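Local atomic coordinates of diphosphomevalonate decarboxylase, putative (Trypanosoma brucei, PDB entry 2HKE), a protein that probably catalyses the ATP-dependent decarboxylation of (R)-5-diphosphomevalonate to isopentenyl diphosphate, a precursor of isoprenoids and sterols. Residues L54-E59 / K94-N99; G154-N159 / C169-F174; Y270-L275 / A312-H317. The protein carries 1 engineered substitution. One frame throughout, in Å; residues are numbered along the deposited sequence.

Contact 1: residues L54-E59 / K94-N99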
ATOM      1  N   LEU A  54      21.182   1.232  18.586  1.00 39.11           N
ATOM      2  CA  LEU A  54      21.643   0.047  19.335  1.00 41.51           C
ATOM      3  C   LEU A  54      22.148   0.522  20.679  1.00 43.63           C
ATOM      4  O   LEU A  54      22.740   1.596  20.774  1.00 43.47           O
ATOM      5  CB  LEU A  54      22.736  -0.741  18.609  1.00 41.83           C
ATOM      6  CG  LEU A  54      22.359  -1.604  17.398  1.00 41.45           C
ATOM      7  CD1 LEU A  54      23.306  -2.787  17.263  1.00 42.30           C
ATOM      8  CD2 LEU A  54      20.963  -2.129  17.495  1.00 43.93           C
ATOM      9  N   ARG A  55      21.863  -0.258  21.714  1.00 46.23           N
ATOM     10  CA  ARG A  55      22.187   0.114  23.089  1.00 48.70           C
ATOM     11  C   ARG A  55      22.867  -1.041  23.832  1.00 50.41           C
ATOM     12  O   ARG A  55      22.638  -2.240  23.540  1.00 50.83           O
ATOM     13  CB  ARG A  55      20.907   0.503  23.845  1.00 49.38           C
ATOM     14  CG  ARG A  55      20.107   1.673  23.274  1.00 51.28           C
ATOM     15  CD  ARG A  55      20.819   3.016  23.467  1.00 55.51           C
ATOM     16  NE  ARG A  55      21.135   3.304  24.871  1.00 57.02           N
ATOM     17  CZ  ARG A  55      20.332   3.918  25.749  1.00 58.15           C
ATOM     18  NH1 ARG A  55      19.122   4.350  25.410  1.00 58.56           N
ATOM     19  NH2 ARG A  55      20.746   4.109  26.996  1.00 58.26           N
ATOM     20  N   ASP A  56      23.715  -0.659  24.788  1.00 52.43           N
ATOM     21  CA  ASP A  56      24.286  -1.576  25.794  1.00 53.45           C
ATOM     22  C   ASP A  56      23.767  -1.273  27.199  1.00 54.28           C
ATOM     23  O   ASP A  56      23.624  -2.174  28.030  1.00 54.84           O
ATOM     24  CB  ASP A  56      25.806  -1.448  25.800  1.00 54.14           C
ATOM     25  CG  ASP A  56      26.445  -2.296  24.747  1.00 56.93           C
ATOM     26  OD1 ASP A  56      26.301  -3.537  24.838  1.00 59.85           O
ATOM     27  OD2 ASP A  56      27.077  -1.727  23.822  1.00 62.06           O
ATOM     28  N   ASP A  57      23.483   0.001  27.447  1.00 54.87           N
ATOM     29  CA  ASP A  57      23.089   0.466  28.767  1.00 54.85           C
ATOM     30  C   ASP A  57      21.772  -0.178  29.203  1.00 55.01           C
ATOM     31  O   ASP A  57      21.567  -0.452  30.393  1.00 55.90           O
ATOM     32  CB  ASP A  57      22.928   1.999  28.800  1.00 55.72           C
ATOM     33  CG  ASP A  57      23.742   2.724  27.726  1.00 57.71           C
ATOM     34  OD1 ASP A  57      24.027   2.122  26.655  1.00 60.59           O
ATOM     35  OD2 ASP A  57      24.071   3.918  27.948  1.00 59.29           O
ATOM     36  N   ILE A  58      20.873  -0.410  28.247  1.00 54.13           N
ATOM     37  CA  ILE A  58      19.510  -0.841  28.559  1.00 52.97           C
ATOM     38  C   ILE A  58      19.351  -2.357  28.594  1.00 51.89           C
ATOM     39  O   ILE A  58      20.160  -3.104  28.025  1.00 51.59           O
ATOM     40  CB  ILE A  58      18.491  -0.221  27.574  1.00 53.38           C
ATOM     41  CG1 ILE A  58      18.499  -0.946  26.224  1.00 53.53           C
ATOM     42  CG2 ILE A  58      18.784   1.279  27.388  1.00 54.23           C
ATOM     43  CD1 ILE A  58      17.692  -0.229  25.149  1.00 53.02           C
ATOM     44  N   GLU A  59      18.281  -2.796  29.253  1.00 51.01           N
ATOM     45  CA  GLU A  59      18.069  -4.211  29.550  1.00 50.11           C
ATOM     46  C   GLU A  59      17.002  -4.879  28.673  1.00 48.80           C
ATOM     47  O   GLU A  59      16.951  -6.105  28.595  1.00 49.20           O
ATOM     48  CB  GLU A  59      17.711  -4.408  31.033  1.00 51.32           C
ATOM     49  CG  GLU A  59      18.532  -3.577  32.075  1.00 54.00           C
ATOM     50  CD  GLU A  59      20.052  -3.823  32.073  1.00 57.99           C
ATOM     51  OE1 GLU A  59      20.496  -4.991  31.909  1.00 60.15           O
ATOM     52  OE2 GLU A  59      20.801  -2.821  32.250  1.00 59.27           O
ATOM     53  N   LYS A  94      24.454  -9.394  17.965  1.00 45.00           N
ATOM     54  CA  LYS A  94      23.358 -10.284  18.400  1.00 46.00           C
ATOM     55  C   LYS A  94      22.754  -9.871  19.723  1.00 46.22           C
ATOM     56  O   LYS A  94      21.550  -9.929  19.906  1.00 46.70           O
ATOM     57  CB  LYS A  94      23.843 -11.735  18.559  1.00 46.64           C
ATOM     58  CG  LYS A  94      23.202 -12.693  17.604  1.00 48.41           C
ATOM     59  CD  LYS A  94      23.991 -13.996  17.436  1.00 48.88           C
ATOM     60  CE  LYS A  94      23.094 -15.150  16.931  1.00 50.94           C
ATOM     61  NZ  LYS A  94      23.710 -15.985  15.836  1.00 51.30           N
ATOM     62  N   ASN A  95      23.603  -9.463  20.650  1.00 46.15           N
ATOM     63  CA  ASN A  95      23.194  -9.317  22.052  1.00 45.70           C
ATOM     64  C   ASN A  95      22.686  -7.922  22.411  1.00 45.05           C
ATOM     65  O   ASN A  95      22.006  -7.743  23.441  1.00 44.71           O
ATOM     66  CB  ASN A  95      24.336  -9.746  22.997  1.00 47.12           C
ATOM     67  CG  ASN A  95      25.631  -8.924  22.801  1.00 49.15           C
ATOM     68  OD1 ASN A  95      26.380  -8.703  23.764  1.00 54.51           O
ATOM     69  ND2 ASN A  95      25.895  -8.474  21.568  1.00 50.22           N
ATOM     70  N   LYS A  96      22.993  -6.947  21.560  1.00 43.26           N
ATOM     71  CA  LYS A  96      22.632  -5.571  21.809  1.00 41.87           C
ATOM     72  C   LYS A  96      21.119  -5.488  21.820  1.00 40.18           C
ATOM     73  O   LYS A  96      20.450  -6.228  21.095  1.00 39.39           O
ATOM     74  CB  LYS A  96      23.156  -4.654  20.701  1.00 42.88           C
ATOM     75  CG  LYS A  96      24.646  -4.701  20.471  1.00 43.49           C
ATOM     76  CD  LYS A  96      25.381  -3.826  21.457  1.00 45.06           C
ATOM     77  CE  LYS A  96      26.905  -3.897  21.246  1.00 46.47           C
ATOM     78  NZ  LYS A  96      27.437  -5.193  21.792  1.00 48.57           N
ATOM     79  N   LYS A  97      20.599  -4.584  22.644  1.00 38.30           N
ATOM     80  CA  LYS A  97      19.201  -4.210  22.605  1.00 37.07           C
ATOM     81  C   LYS A  97      19.087  -2.970  21.727  1.00 34.17           C
ATOM     82  O   LYS A  97      20.073  -2.281  21.445  1.00 34.24           O
ATOM     83  CB  LYS A  97      18.660  -3.871  23.997  1.00 37.63           C
ATOM     84  CG  LYS A  97      18.891  -4.933  25.046  1.00 39.20           C
ATOM     85  CD  LYS A  97      18.145  -6.216  24.743  1.00 40.62           C
ATOM     86  CE  LYS A  97      18.669  -7.349  25.593  1.00 42.28           C
ATOM     87  NZ  LYS A  97      20.138  -7.519  25.413  1.00 44.81           N
ATOM     88  N   VAL A  98      17.866  -2.674  21.329  1.00 31.30           N
ATOM     89  CA  VAL A  98      17.624  -1.586  20.430  1.00 29.05           C
ATOM     90  C   VAL A  98      16.471  -0.718  20.932  1.00 27.87           C
ATOM     91  O   VAL A  98      15.502  -1.227  21.497  1.00 27.18           O
ATOM     92  CB  VAL A  98      17.361  -2.150  19.015  1.00 29.33           C
ATOM     93  CG1 VAL A  98      16.138  -3.105  19.005  1.00 29.06           C
ATOM     94  CG2 VAL A  98      17.233  -1.048  18.002  1.00 26.80           C
ATOM     95  N   ASN A  99      16.614   0.590  20.773  1.00 28.12           N
ATOM     96  CA  ASN A  99      15.495   1.539  20.918  1.00 27.76           C
ATOM     97  C   ASN A  99      14.980   1.846  19.524  1.00 26.50           C
ATOM     98  O   ASN A  99      15.735   2.321  18.699  1.00 26.87           O
ATOM     99  CB  ASN A  99      15.877   2.910  21.509  1.00 29.17           C
ATOM    100  CG  ASN A  99      16.474   2.832  22.902  1.00 32.65           C
ATOM    101  OD1 ASN A  99      17.563   3.376  23.129  1.00 39.54           O
ATOM    102  ND2 ASN A  99      15.762   2.231  23.844  1.00 36.24           N
TER

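Contact 2: residues G154-N159 / C169-F174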
ATOM      1  N   GLY A 154       8.905   1.636  -7.887  1.00 19.49           N
ATOM      2  CA  GLY A 154       8.357   1.141  -9.111  1.00 19.21           C
ATOM      3  C   GLY A 154       7.201   0.193  -8.981  1.00 20.17           C
ATOM      4  O   GLY A 154       6.352   0.394  -8.124  1.00 19.94           O
ATOM      5  N   PHE A 155       7.187  -0.831  -9.833  1.00 18.48           N
ATOM      6  CA  PHE A 155       6.146  -1.877  -9.832  1.00 18.43           C
ATOM      7  C   PHE A 155       6.800  -3.113  -9.206  1.00 19.00           C
ATOM      8  O   PHE A 155       7.865  -3.566  -9.633  1.00 19.97           O
ATOM      9  CB  PHE A 155       5.684  -2.193 -11.216  1.00 18.25           C
ATOM     10  CG  PHE A 155       4.874  -1.118 -11.868  1.00 19.43           C
ATOM     11  CD1 PHE A 155       5.457   0.043 -12.302  1.00 21.30           C
ATOM     12  CD2 PHE A 155       3.521  -1.294 -12.094  1.00 19.88           C
ATOM     13  CE1 PHE A 155       4.683   1.019 -12.956  1.00 21.03           C
ATOM     14  CE2 PHE A 155       2.753  -0.316 -12.726  1.00 19.79           C
ATOM     15  CZ  PHE A 155       3.358   0.820 -13.161  1.00 20.27           C
ATOM     16  N   VAL A 156       6.179  -3.649  -8.169  1.00 17.30           N
ATOM     17  CA  VAL A 156       6.806  -4.646  -7.311  1.00 16.61           C
ATOM     18  C   VAL A 156       5.897  -5.864  -7.186  1.00 17.96           C
ATOM     19  O   VAL A 156       4.702  -5.713  -6.893  1.00 17.80           O
ATOM     20  CB  VAL A 156       7.076  -4.025  -5.912  1.00 17.12           C
ATOM     21  CG1 VAL A 156       7.687  -5.015  -4.944  1.00 16.74           C
ATOM     22  CG2 VAL A 156       7.963  -2.755  -6.080  1.00 18.96           C
ATOM     23  N   ILE A 157       6.484  -7.030  -7.407  1.00 17.83           N
ATOM     24  CA  ILE A 157       5.816  -8.313  -7.187  1.00 17.95           C
ATOM     25  C   ILE A 157       6.201  -8.917  -5.845  1.00 18.33           C
ATOM     26  O   ILE A 157       7.362  -9.076  -5.545  1.00 18.45           O
ATOM     27  CB  ILE A 157       6.182  -9.296  -8.280  1.00 17.96           C
ATOM     28  CG1 ILE A 157       5.666  -8.804  -9.639  1.00 17.05           C
ATOM     29  CG2 ILE A 157       5.594 -10.705  -7.968  1.00 19.70           C
ATOM     30  CD1 ILE A 157       6.298  -9.607 -10.841  1.00 18.72           C
ATOM     31  N   TRP A 158       5.212  -9.319  -5.048  1.00 17.42           N
ATOM     32  CA  TRP A 158       5.491 -10.155  -3.915  1.00 17.81           C
ATOM     33  C   TRP A 158       5.329 -11.580  -4.428  1.00 19.46           C
ATOM     34  O   TRP A 158       4.194 -12.008  -4.759  1.00 19.04           O
ATOM     35  CB  TRP A 158       4.461  -9.871  -2.779  1.00 18.28           C
ATOM     36  CG  TRP A 158       4.651 -10.679  -1.556  1.00 17.51           C
ATOM     37  CD1 TRP A 158       5.658 -11.576  -1.303  1.00 18.84           C
ATOM     38  CD2 TRP A 158       3.785 -10.724  -0.415  1.00 17.97           C
ATOM     39  NE1 TRP A 158       5.478 -12.158  -0.068  1.00 18.96           N
ATOM     40  CE2 TRP A 158       4.345 -11.648   0.500  1.00 18.27           C
ATOM     41  CE3 TRP A 158       2.618 -10.048  -0.062  1.00 18.85           C
ATOM     42  CZ2 TRP A 158       3.758 -11.938   1.724  1.00 17.99           C
ATOM     43  CZ3 TRP A 158       2.023 -10.363   1.182  1.00 19.63           C
ATOM     44  CH2 TRP A 158       2.629 -11.285   2.049  1.00 19.00           C
ATOM     45  N   ASN A 159       6.457 -12.268  -4.574  1.00 20.48           N
ATOM     46  CA  ASN A 159       6.504 -13.657  -4.964  1.00 21.28           C
ATOM     47  C   ASN A 159       6.100 -14.540  -3.783  1.00 21.68           C
ATOM     48  O   ASN A 159       6.707 -14.484  -2.730  1.00 20.27           O
ATOM     49  CB  ASN A 159       7.918 -14.026  -5.475  1.00 22.25           C
ATOM     50  CG  ASN A 159       8.370 -13.130  -6.564  1.00 22.12           C
ATOM     51  OD1 ASN A 159       7.939 -13.268  -7.707  1.00 23.15           O
ATOM     52  ND2 ASN A 159       9.129 -12.111  -6.202  1.00 23.84           N
ATOM     53  N   CYS A 169       9.955 -16.372  -0.162  1.00 22.54           N
ATOM     54  CA  CYS A 169       8.759 -15.545  -0.116  1.00 22.24           C
ATOM     55  C   CYS A 169       9.199 -14.072   0.045  1.00 22.38           C
ATOM     56  O   CYS A 169       9.518 -13.594   1.154  1.00 21.91           O
ATOM     57  CB  CYS A 169       7.866 -16.012   1.028  1.00 22.51           C
ATOM     58  SG  CYS A 169       6.309 -15.184   1.173  1.00 20.44           S
ATOM     59  N   VAL A 170       9.252 -13.364  -1.071  1.00 21.99           N
ATOM     60  CA  VAL A 170       9.971 -12.103  -1.107  1.00 21.25           C
ATOM     61  C   VAL A 170       9.486 -11.249  -2.255  1.00 20.38           C
ATOM     62  O   VAL A 170       8.979 -11.773  -3.232  1.00 20.42           O
ATOM     63  CB  VAL A 170      11.482 -12.392  -1.251  1.00 22.46           C
ATOM     64  CG1 VAL A 170      11.748 -13.007  -2.632  1.00 23.04           C
ATOM     65  CG2 VAL A 170      12.355 -11.109  -0.969  1.00 23.36           C
ATOM     66  N   ALA A 171       9.658  -9.926  -2.141  1.00 19.22           N
ATOM     67  CA  ALA A 171       9.251  -9.025  -3.186  1.00 19.37           C
ATOM     68  C   ALA A 171      10.435  -8.809  -4.106  1.00 20.16           C
ATOM     69  O   ALA A 171      11.584  -8.842  -3.644  1.00 20.13           O
ATOM     70  CB  ALA A 171       8.783  -7.675  -2.664  1.00 18.50           C
ATOM     71  N   THR A 172      10.141  -8.618  -5.387  1.00 20.10           N
ATOM     72  CA  THR A 172      11.160  -8.224  -6.341  1.00 21.00           C
ATOM     73  C   THR A 172      10.645  -7.083  -7.211  1.00 21.06           C
ATOM     74  O   THR A 172       9.432  -6.943  -7.440  1.00 19.05           O
ATOM     75  CB  THR A 172      11.563  -9.401  -7.234  1.00 22.16           C
ATOM     76  OG1 THR A 172      10.413  -9.929  -7.874  1.00 23.94           O
ATOM     77  CG2 THR A 172      12.165 -10.502  -6.441  1.00 23.47           C
ATOM     78  N   GLN A 173      11.545  -6.209  -7.628  1.00 20.21           N
ATOM     79  CA  GLN A 173      11.156  -5.083  -8.459  1.00 21.41           C
ATOM     80  C   GLN A 173      10.910  -5.607  -9.849  1.00 22.13           C
ATOM     81  O   GLN A 173      11.754  -6.289 -10.426  1.00 23.43           O
ATOM     82  CB  GLN A 173      12.242  -3.996  -8.477  1.00 21.04           C
ATOM     83  CG  GLN A 173      11.827  -2.804  -9.237  1.00 20.99           C
ATOM     84  CD  GLN A 173      12.912  -1.787  -9.209  1.00 24.17           C
ATOM     85  OE1 GLN A 173      13.937  -1.997  -9.859  1.00 24.93           O
ATOM     86  NE2 GLN A 173      12.750  -0.737  -8.395  1.00 21.93           N
ATOM     87  N   PHE A 174       9.734  -5.342 -10.402  1.00 21.48           N
ATOM     88  CA  PHE A 174       9.437  -5.757 -11.733  1.00 21.56           C
ATOM     89  C   PHE A 174      10.015  -4.771 -12.758  1.00 22.10           C
ATOM     90  O   PHE A 174      10.751  -5.186 -13.678  1.00 21.55           O
ATOM     91  CB  PHE A 174       7.956  -5.970 -11.933  1.00 21.74           C
ATOM     92  CG  PHE A 174       7.585  -6.416 -13.312  1.00 21.64           C
ATOM     93  CD1 PHE A 174       7.902  -7.683 -13.774  1.00 23.64           C
ATOM     94  CD2 PHE A 174       6.878  -5.570 -14.135  1.00 22.40           C
ATOM     95  CE1 PHE A 174       7.559  -8.087 -15.061  1.00 23.34           C
ATOM     96  CE2 PHE A 174       6.512  -5.964 -15.398  1.00 19.85           C
ATOM     97  CZ  PHE A 174       6.856  -7.217 -15.865  1.00 23.83           C
TER

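Contact 3: residues Y270-L275 / A312-H317. With SO4 (sulfate ion), chain D.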
ATOM      1  N   TYR A 270     -18.913   2.870  -3.753  1.00 20.76           N
ATOM      2  CA  TYR A 270     -19.660   2.343  -4.880  1.00 21.14           C
ATOM      3  C   TYR A 270     -20.012   3.416  -5.884  1.00 20.27           C
ATOM      4  O   TYR A 270     -19.981   3.166  -7.102  1.00 19.45           O
ATOM      5  CB  TYR A 270     -20.937   1.588  -4.440  1.00 24.39           C
ATOM      6  CG  TYR A 270     -20.693   0.408  -3.537  1.00 27.37           C
ATOM      7  CD1 TYR A 270     -19.822  -0.608  -3.909  1.00 30.06           C
ATOM      8  CD2 TYR A 270     -21.327   0.309  -2.298  1.00 29.08           C
ATOM      9  CE1 TYR A 270     -19.587  -1.699  -3.079  1.00 32.00           C
ATOM     10  CE2 TYR A 270     -21.090  -0.789  -1.450  1.00 30.97           C
ATOM     11  CZ  TYR A 270     -20.247  -1.785  -1.855  1.00 31.09           C
ATOM     12  OH  TYR A 270     -20.025  -2.860  -1.023  1.00 34.32           O
ATOM     13  N   ALA A 271     -20.287   4.627  -5.398  1.00 19.57           N
ATOM     14  CA  ALA A 271     -20.540   5.711  -6.331  1.00 19.47           C
ATOM     15  C   ALA A 271     -19.263   6.040  -7.143  1.00 19.63           C
ATOM     16  O   ALA A 271     -19.346   6.380  -8.308  1.00 18.12           O
ATOM     17  CB  ALA A 271     -20.980   6.929  -5.573  1.00 19.83           C
ATOM     18  N   MET A 272     -18.104   5.961  -6.497  1.00 19.17           N
ATOM     19  CA  MET A 272     -16.828   6.175  -7.199  1.00 18.71           C
ATOM     20  C   MET A 272     -16.630   5.145  -8.278  1.00 19.05           C
ATOM     21  O   MET A 272     -16.172   5.477  -9.374  1.00 19.12           O
ATOM     22  CB  MET A 272     -15.644   6.235  -6.214  1.00 18.91           C
ATOM     23  CG  MET A 272     -15.472   7.599  -5.561  1.00 21.68           C
ATOM     24  SD  MET A 272     -15.032   8.959  -6.637  1.00 22.46           S
ATOM     25  CE  MET A 272     -13.310   8.516  -7.083  1.00 26.52           C
ATOM     26  N   ILE A 273     -17.012   3.897  -8.014  1.00 18.54           N
ATOM     27  CA  ILE A 273     -16.892   2.865  -9.012  1.00 18.85           C
ATOM     28  C   ILE A 273     -17.801   3.234 -10.193  1.00 19.22           C
ATOM     29  O   ILE A 273     -17.370   3.218 -11.320  1.00 19.56           O
ATOM     30  CB  ILE A 273     -17.266   1.502  -8.446  1.00 17.96           C
ATOM     31  CG1 ILE A 273     -16.215   1.021  -7.442  1.00 19.34           C
ATOM     32  CG2 ILE A 273     -17.543   0.511  -9.580  1.00 19.06           C
ATOM     33  CD1 ILE A 273     -16.628  -0.222  -6.706  1.00 19.41           C
ATOM     34  N   ARG A 274     -19.066   3.567  -9.908  1.00 20.03           N
ATOM     35  CA  ARG A 274     -19.991   3.944 -10.961  1.00 20.00           C
ATOM     36  C   ARG A 274     -19.495   5.129 -11.771  1.00 19.43           C
ATOM     37  O   ARG A 274     -19.657   5.132 -13.010  1.00 19.69           O
ATOM     38  CB  ARG A 274     -21.383   4.260 -10.390  1.00 21.06           C
ATOM     39  CG  ARG A 274     -22.002   3.072  -9.750  1.00 23.07           C
ATOM     40  CD  ARG A 274     -23.535   3.156  -9.700  1.00 20.40           C
ATOM     41  NE  ARG A 274     -24.009   4.444  -9.216  1.00 23.02           N
ATOM     42  CZ  ARG A 274     -24.073   4.790  -7.940  1.00 23.51           C
ATOM     43  NH1 ARG A 274     -23.701   3.944  -7.004  1.00 24.51           N
ATOM     44  NH2 ARG A 274     -24.540   5.989  -7.606  1.00 25.69           N
ATOM     45  N   LEU A 275     -18.905   6.116 -11.087  1.00 19.44           N
ATOM     46  CA  LEU A 275     -18.403   7.334 -11.737  1.00 18.96           C
ATOM     47  C   LEU A 275     -17.236   7.040 -12.686  1.00 18.34           C
ATOM     48  O   LEU A 275     -17.195   7.515 -13.852  1.00 17.85           O
ATOM     49  CB  LEU A 275     -17.975   8.330 -10.669  1.00 19.23           C
ATOM     50  CG  LEU A 275     -17.518   9.699 -11.136  1.00 17.78           C
ATOM     51  CD1 LEU A 275     -18.462  10.338 -12.183  1.00 21.40           C
ATOM     52  CD2 LEU A 275     -17.352  10.590  -9.932  1.00 18.75           C
ATOM     53  N   ALA A 312     -10.933  17.092 -12.625  1.00 19.98           N
ATOM     54  CA  ALA A 312     -12.044  18.042 -12.859  1.00 20.32           C
ATOM     55  C   ALA A 312     -13.399  17.323 -12.829  1.00 20.04           C
ATOM     56  O   ALA A 312     -14.381  17.827 -12.239  1.00 20.31           O
ATOM     57  CB  ALA A 312     -11.886  18.785 -14.216  1.00 20.96           C
ATOM     58  N   MET A 313     -13.449  16.171 -13.477  1.00 20.12           N
ATOM     59  CA  MET A 313     -14.673  15.344 -13.524  1.00 20.39           C
ATOM     60  C   MET A 313     -15.039  14.919 -12.132  1.00 20.52           C
ATOM     61  O   MET A 313     -16.194  15.056 -11.713  1.00 20.04           O
ATOM     62  CB  MET A 313     -14.446  14.146 -14.451  1.00 20.01           C
ATOM     63  CG  MET A 313     -15.604  13.202 -14.560  1.00 21.56           C
ATOM     64  SD  MET A 313     -15.624  11.942 -13.255  1.00 21.37           S
ATOM     65  CE  MET A 313     -14.064  11.006 -13.475  1.00 20.87           C
ATOM     66  N   LEU A 314     -14.068  14.411 -11.358  1.00 19.04           N
ATOM     67  CA  LEU A 314     -14.351  14.068  -9.945  1.00 20.08           C
ATOM     68  C   LEU A 314     -14.953  15.215  -9.128  1.00 20.21           C
ATOM     69  O   LEU A 314     -15.838  14.982  -8.317  1.00 20.78           O
ATOM     70  CB  LEU A 314     -13.097  13.553  -9.218  1.00 19.11           C
ATOM     71  CG  LEU A 314     -12.492  12.243  -9.755  1.00 20.46           C
ATOM     72  CD1 LEU A 314     -11.238  11.827  -8.957  1.00 20.58           C
ATOM     73  CD2 LEU A 314     -13.551  11.109  -9.807  1.00 20.34           C
ATOM     74  N   MET A 315     -14.430  16.433  -9.301  1.00 21.70           N
ATOM     75  CA  MET A 315     -14.866  17.612  -8.513  1.00 21.29           C
ATOM     76  C   MET A 315     -16.279  18.060  -8.809  1.00 22.22           C
ATOM     77  O   MET A 315     -16.887  18.752  -7.998  1.00 21.54           O
ATOM     78  CB  MET A 315     -13.928  18.761  -8.742  1.00 21.13           C
ATOM     79  CG  MET A 315     -12.515  18.528  -8.175  1.00 21.76           C
ATOM     80  SD  MET A 315     -12.424  18.165  -6.437  1.00 23.72           S
ATOM     81  CE  MET A 315     -12.474  16.368  -6.324  1.00 20.97           C
ATOM     82  N   GLU A 316     -16.775  17.710  -9.977  1.00 21.62           N
ATOM     83  CA  GLU A 316     -18.156  17.970 -10.297  1.00 23.37           C
ATOM     84  C   GLU A 316     -19.095  17.122  -9.448  1.00 23.62           C
ATOM     85  O   GLU A 316     -20.208  17.500  -9.205  1.00 25.97           O
ATOM     86  CB  GLU A 316     -18.357  17.737 -11.766  1.00 24.70           C
ATOM     87  CG  GLU A 316     -17.666  18.785 -12.523  1.00 27.75           C
ATOM     88  CD  GLU A 316     -18.375  20.144 -12.488  1.00 35.78           C
ATOM     89  OE1 GLU A 316     -19.623  20.184 -12.323  1.00 35.38           O
ATOM     90  OE2 GLU A 316     -17.657  21.148 -12.659  1.00 37.54           O
ATOM     91  N   HIS A 317     -18.625  15.960  -9.017  1.00 21.98           N
ATOM     92  CA  HIS A 317     -19.461  14.996  -8.309  1.00 21.62           C
ATOM     93  C   HIS A 317     -19.117  14.949  -6.843  1.00 20.98           C
ATOM     94  O   HIS A 317     -19.975  14.659  -5.984  1.00 21.58           O
ATOM     95  CB  HIS A 317     -19.255  13.607  -8.949  1.00 21.09           C
ATOM     96  CG  HIS A 317     -19.656  13.550 -10.389  1.00 19.74           C
ATOM     97  ND1 HIS A 317     -18.839  13.958 -11.411  1.00 20.10           N
ATOM     98  CD2 HIS A 317     -20.798  13.145 -10.971  1.00 21.73           C
ATOM     99  CE1 HIS A 317     -19.456  13.803 -12.564  1.00 22.93           C
ATOM    100  NE2 HIS A 317     -20.658  13.325 -12.318  1.00 22.63           N
TER
HETATM  101  S   SO4 D 382     -26.306   6.075 -11.488  1.00 37.23           S
HETATM  102  O1  SO4 D 382     -27.510   5.295 -11.235  1.00 38.30           O
HETATM  103  O2  SO4 D 382     -26.571   7.029 -12.543  1.00 34.71           O
HETATM  104  O3  SO4 D 382     -25.936   6.752 -10.241  1.00 31.05           O
HETATM  105  O4  SO4 D 382     -25.257   5.139 -11.871  1.00 40.22           O

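Contact 1: residues L54-E59 / K94-N99
Two backbone hydrogen bonds join the end of strand 48-55 to the start of strand 97-104, in antiparallel sense. The N-H of R55 gives a short bond to K97 O (2.7 Å), and the return bond from K97 N to R55 O is longer at 3.2 Å; both donors lie in the carbonyl planes. R55 and K97 thus form a hydrogen-bonded pair, L54 and V98 the non-hydrogen-bonded pair beside it.

Among polar side chains, R55 bends at chi2 and chi3 so that NH1 meets a lone pair of N99 OD1 at 2.9 Å, with OD1 close to the guanidinium plane. The other branch, NH2, forms a salt bridge with D57 OD2 (3.5 Å), while I58 CG2 covers the centre of one guanidinium face. N99 ND2 binds T62 OG1, so both ends of that amide are engaged. K96 NZ makes a long salt bridge to D56 OD1 (3.6 Å) and a hydrogen bond to E92 O.

Apolar contacts flank the bridges. L54 sets CD2 against V98 CB at 3.9 Å and CD1 against K96 CB, with F130 of helix 114-130 packed on L54 and V98. I58 lays CG1 on K97 CB (3.7 Å).

Charged side chains thus border the backbone pairing at the surface of the N-terminal domain; NH1 and NH2 of R55 are held by different residues, which would restrain the rotation of the guanidinium.

Contact 2: residues G154-N159 / C169-F174
The indole of W158 receives C169 SG at the edge of its five-membered ring, where NE1 makes a weak hydrogen bond to the sulfur (3.4 Å). V170 O also lies near the ring plane at an edge, and Y19 stacks edge-to-face with W158. The F174 ring pairs edge-to-face with F37, and its CD1 meets I157 CD1 at 3.9 Å, the two side chains crossing obliquely. In the N159 amide, ND2 donates to T172 OG1 (3.0 Å), which lies almost exactly in the amide plane.

The same ND2 also hydrogen-bonds V170 O, from above the carbonyl plane, and N159 N binds this oxygen as well at 2.9 Å. Two donors from one residue therefore grip V170 O. T172 OG1 sits between its backbone N and carbonyl carbon (chi1 56°), a crowded position that presents it to N159.

Strands 155-159 and 170-175 form an antiparallel beta hairpin in the N-terminal domain. I157 and T172 are a hydrogen-bonded pair, with I157 N to T172 O at 2.9 Å and T172 N to I157 O at 2.8 Å; F174 N adds a short bond to F155 O (2.7 Å).

V156 and W158 share a face with A171 and Q173. There V156 CG1, anti to its backbone N, touches A171 CB at 3.7 Å. Strand 36-40 pairs with strand 155-159, and helix 213-234 packs against F155, I157 and F174.

Contact 3: residues Y270-L275 / A312-H317
R274 NE gives two hydrogen bonds to a sulfate, probably from the crystallisation liquor: one to O4 (3.0 Å) and one to O3, which also accepts from R274 NH2. D350 N binds this ion too.

Between the helices, the polar group is H317. Its ND1 donates to M313 O one helical turn earlier (2.9 Å, 161° at the hydrogen). M313 O lies in the imidazole plane, although the donor stands above the carbonyl plane. At the other end of the ring, NE2 bonds with L348 N, so two bonds fix the imidazole's rotation.

The ring offers a face to L275. CD1 sits 3.6 Å from the H317 centroid, only 6° off the normal, a CH-pi contact, while CD2 touches H317 CB. L275 CG is anti to its backbone N (chi1 -176°), sending the fork across to the other helix. The same CD1 meets M313 SD tip to tip at 3.4 Å. L314 CD2 touches both L275 CD2 and M272 CE, each at 3.8 Å, from directions about a right angle apart.

M272 and L314 pack on strand 298-303, and M313 on strand 288-291: two helices meet through a buried apolar seam against the beta sheet, a layered alpha/beta arrangement in the GHMP-type C-terminal domain.

Along the chain the three contacts follow in series, each closing before the next opens. Contacts 1 and 2 belong to the N-terminal domain and reach the same mixed sheet, through strands 48-55 and 97-104 in the one case and strands 155-159 and 170-175 in the other; their centres are 32 Å apart. Contact 3 joins helices 267-283 and 307-317, its centre 31 Å from that of contact 2 and 52 Å from that of contact 1. No two of them touch. Contacts 1 and 2 thus tie strands of one N-terminal sheet, while contact 3 packs helices within the C-terminal GHMP-type domain, so each domain is held by its own contacts.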